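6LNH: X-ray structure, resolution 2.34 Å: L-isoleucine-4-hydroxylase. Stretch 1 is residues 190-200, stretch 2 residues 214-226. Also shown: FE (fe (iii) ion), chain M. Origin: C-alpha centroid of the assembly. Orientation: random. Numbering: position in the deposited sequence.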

# COMPACT_ATOMS: atom_id res chain seq x y z
N GLY C 190 8.87 1.44 -5.61
CA GLY C 190 10.32 1.51 -5.55
C GLY C 190 10.80 2.75 -4.84
O GLY C 190 10.11 3.36 -4.01
N GLY C 191 12.03 3.14 -5.17
CA GLY C 191 12.66 4.25 -4.48
C GLY C 191 13.07 3.95 -3.06
O GLY C 191 13.12 4.87 -2.23
N ASP C 192 13.35 2.69 -2.75
CA ASP C 192 13.82 2.30 -1.43
C ASP C 192 15.33 2.51 -1.32
O ASP C 192 16.06 2.39 -2.31
CB ASP C 192 13.48 0.84 -1.15
CG ASP C 192 12.09 0.45 -1.61
OD1 ASP C 192 11.12 1.17 -1.26
OD2 ASP C 192 11.95 -0.57 -2.31
N ASN C 193 15.78 2.82 -0.11
CA ASN C 193 17.18 3.08 0.15
C ASN C 193 17.84 1.84 0.75
O ASN C 193 17.27 1.20 1.65
CB ASN C 193 17.34 4.27 1.09
CG ASN C 193 16.80 5.55 0.50
OD1 ASN C 193 15.70 5.98 0.82
ND2 ASN C 193 17.58 6.17 -0.39
N LEU C 194 19.01 1.49 0.25
CA LEU C 194 19.77 0.33 0.70
C LEU C 194 21.08 0.79 1.32
O LEU C 194 21.71 1.74 0.85
CB LEU C 194 20.05 -0.63 -0.45
CG LEU C 194 18.83 -1.04 -1.27
CD1 LEU C 194 19.23 -1.95 -2.40
CD2 LEU C 194 17.79 -1.71 -0.38
N ILE C 195 21.50 0.11 2.39
CA ILE C 195 22.79 0.34 3.03
C ILE C 195 23.59 -0.95 2.95
O ILE C 195 23.09 -2.02 3.30
CB ILE C 195 22.65 0.80 4.49
CG1 ILE C 195 21.71 2.00 4.59
CG2 ILE C 195 24.02 1.16 5.06
CD1 ILE C 195 22.20 3.23 3.84
N ALA C 196 24.83 -0.84 2.49
CA ALA C 196 25.72 -1.99 2.36
C ALA C 196 27.10 -1.61 2.88
O ALA C 196 27.69 -0.64 2.40
CB ALA C 196 25.81 -2.45 0.91
N ASN C 197 27.61 -2.38 3.84
CA ASN C 197 28.99 -2.18 4.27
C ASN C 197 29.96 -2.52 3.14
O ASN C 197 31.01 -1.89 3.00
CB ASN C 197 29.29 -3.02 5.51
CG ASN C 197 28.34 -2.74 6.65
OD1 ASN C 197 27.57 -1.77 6.61
ND2 ASN C 197 28.38 -3.57 7.68
N SER C 198 29.62 -3.53 2.35
CA SER C 198 30.36 -3.90 1.16
C SER C 198 29.41 -4.19 0.06
O SER C 198 28.19 -4.43 0.30
CB SER C 198 31.24 -5.14 1.42
OG SER C 198 30.50 -6.15 2.07
N PRO C 199 29.83 -4.21 -1.21
CA PRO C 199 28.94 -4.54 -2.32
C PRO C 199 28.48 -6.00 -2.36
O PRO C 199 27.77 -6.37 -3.31
CB PRO C 199 29.77 -4.16 -3.56
CG PRO C 199 30.67 -3.07 -3.06
CD PRO C 199 31.06 -3.53 -1.68
N ARG C 200 28.87 -6.81 -1.38
CA ARG C 200 28.51 -8.26 -1.42
C ARG C 200 27.23 -8.55 -0.63
O ARG C 200 26.68 -9.65 -0.80
CB ARG C 200 29.68 -9.09 -0.88
CG ARG C 200 29.49 -10.60 -1.02
CD ARG C 200 28.69 -11.22 0.11
NE ARG C 200 29.50 -11.81 1.16
CZ ARG C 200 29.41 -13.07 1.57
NH1 ARG C 200 28.55 -13.89 1.00
NH2 ARG C 200 30.20 -13.51 2.54
N THR C 214 13.83 11.33 6.90
CA THR C 214 15.19 11.74 6.56
C THR C 214 16.17 10.59 6.75
O THR C 214 16.05 9.80 7.69
CB THR C 214 15.61 12.95 7.41
OG1 THR C 214 14.81 14.08 7.04
CG2 THR C 214 17.08 13.29 7.20
N LEU C 215 17.15 10.51 5.84
CA LEU C 215 18.24 9.55 5.89
C LEU C 215 19.54 10.29 5.63
O LEU C 215 19.65 11.02 4.65
CB LEU C 215 18.05 8.44 4.86
CG LEU C 215 18.85 7.14 5.02
CD1 LEU C 215 18.57 6.27 3.82
CD2 LEU C 215 20.34 7.41 5.16
N VAL C 216 20.51 10.11 6.52
CA VAL C 216 21.82 10.75 6.41
C VAL C 216 22.87 9.69 6.07
O VAL C 216 22.88 8.60 6.66
CB VAL C 216 22.16 11.54 7.69
CG1 VAL C 216 20.94 12.31 8.15
CG2 VAL C 216 22.65 10.64 8.79
N PHE C 217 23.70 9.98 5.07
CA PHE C 217 24.74 9.07 4.61
C PHE C 217 26.13 9.61 4.90
O PHE C 217 26.40 10.80 4.70
CB PHE C 217 24.65 8.81 3.10
CG PHE C 217 23.32 8.34 2.62
CD1 PHE C 217 22.80 7.12 3.04
CD2 PHE C 217 22.60 9.08 1.70
CE1 PHE C 217 21.58 6.68 2.57
CE2 PHE C 217 21.38 8.65 1.24
CZ PHE C 217 20.86 7.44 1.67
N GLY C 218 27.02 8.73 5.35
CA GLY C 218 28.44 8.97 5.32
C GLY C 218 29.10 8.10 4.26
O GLY C 218 28.46 7.30 3.58
N GLN C 219 30.42 8.26 4.14
CA GLN C 219 31.17 7.55 3.12
C GLN C 219 31.77 6.24 3.63
O GLN C 219 32.48 5.56 2.89
CB GLN C 219 32.30 8.43 2.58
CG GLN C 219 31.88 9.50 1.59
CD GLN C 219 32.98 10.52 1.36
OE1 GLN C 219 33.86 10.69 2.20
NE2 GLN C 219 32.93 11.19 0.21
N LYS C 220 31.48 5.88 4.88
CA LYS C 220 31.96 4.63 5.45
C LYS C 220 31.20 3.43 4.91
O LYS C 220 31.71 2.30 4.98
CB LYS C 220 31.87 4.74 6.98
CG LYS C 220 31.84 3.45 7.75
CD LYS C 220 31.93 3.75 9.23
CE LYS C 220 31.65 2.52 10.06
NZ LYS C 220 31.88 2.79 11.51
N VAL C 221 30.02 3.64 4.34
CA VAL C 221 29.20 2.56 3.80
C VAL C 221 28.78 2.94 2.39
O VAL C 221 28.82 4.10 1.98
CB VAL C 221 27.96 2.27 4.66
CG1 VAL C 221 28.36 1.75 6.03
CG2 VAL C 221 27.09 3.52 4.78
N PHE C 222 28.37 1.93 1.63
CA PHE C 222 27.73 2.15 0.35
C PHE C 222 26.24 2.33 0.56
O PHE C 222 25.66 1.85 1.53
CB PHE C 222 27.98 0.99 -0.61
CG PHE C 222 29.41 0.86 -1.06
CD1 PHE C 222 30.36 0.28 -0.23
CD2 PHE C 222 29.80 1.30 -2.31
CE1 PHE C 222 31.67 0.16 -0.64
CE2 PHE C 222 31.11 1.18 -2.72
CZ PHE C 222 32.05 0.61 -1.89
N HIS C 223 25.61 3.03 -0.38
CA HIS C 223 24.17 3.15 -0.38
C HIS C 223 23.69 3.09 -1.82
O HIS C 223 24.47 3.18 -2.77
CB HIS C 223 23.69 4.44 0.30
CG HIS C 223 23.92 5.68 -0.51
ND1 HIS C 223 24.99 6.52 -0.29
CD2 HIS C 223 23.22 6.21 -1.54
CE1 HIS C 223 24.94 7.52 -1.15
NE2 HIS C 223 23.88 7.36 -1.91
N ALA C 224 22.38 2.93 -1.97
CA ALA C 224 21.75 2.96 -3.28
C ALA C 224 20.28 3.31 -3.07
O ALA C 224 19.75 3.20 -1.96
CB ALA C 224 21.89 1.63 -4.02
N VAL C 225 19.63 3.73 -4.15
CA VAL C 225 18.19 3.91 -4.15
C VAL C 225 17.62 3.07 -5.29
O VAL C 225 18.06 3.18 -6.44
CB VAL C 225 17.79 5.39 -4.26
CG1 VAL C 225 18.29 6.03 -5.55
CG2 VAL C 225 16.28 5.55 -4.12
N THR C 226 16.69 2.19 -4.95
CA THR C 226 16.03 1.32 -5.91
C THR C 226 15.33 2.16 -6.98
O THR C 226 14.88 3.28 -6.72
CB THR C 226 15.06 0.42 -5.15
OG1 THR C 226 15.80 -0.58 -4.43
CG2 THR C 226 14.02 -0.25 -6.04
FE FE M . 23.28 8.65 -4.07
O HOH W 1 22.54 10.05 -2.39
O HOH W 2 22.42 10.47 -5.37

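Strand 193-196 pairs antiparallel with strand 222-225, and the alternation of pairs places successive side chains on opposite faces of the sheet. Leu194 and Ala224 exchange two hydrogen bonds (Leu194 N to Ala224 O, 2.9 Å; Ala224 N to Leu194 O, 3.1 Å), as do Ala196 and Phe222 (Ala196 N to Phe222 O, 3.0 Å; Phe222 N to Ala196 O, 2.8 Å). Thr226 N also donates to Asp192 O at 2.7 Å.

Asn193, Ile195, His223 and Val225 share one face of the sheet. Ile195, with chi1 and chi2 both m, brings CD1 to 3.7 Å from Phe217 CE1, at the edge of that ring, while its CG2 lies 3.9 Å from Val221 CG2; the two branches thus meet different apolar partners. Asn193, with chi1 m and chi2 100°, packs CB 3.6 Å from Leu215 CD1. His223 adopts chi1 p, and its imidazole leads away from stretch 1, placing NE2 2.6 Å from FE, which two waters also bind.

On the other face, with chi1 m and chi2 79°, the Phe222 ring lies beside Ser198 and Pro199, its CD1 4.4 Å from Ser198 CA and its CE1 3.9 Å from Pro199 CD. Its ring offers one face to Pro199, whose CG sits 4.1 Å from the centroid, 11° off the normal, in a CH-pi contact. Thr226 OG1 is buried by the contact without a hydrogen-bonding partner; its nearest approach to Leu194 is 4.2 Å, at CD1.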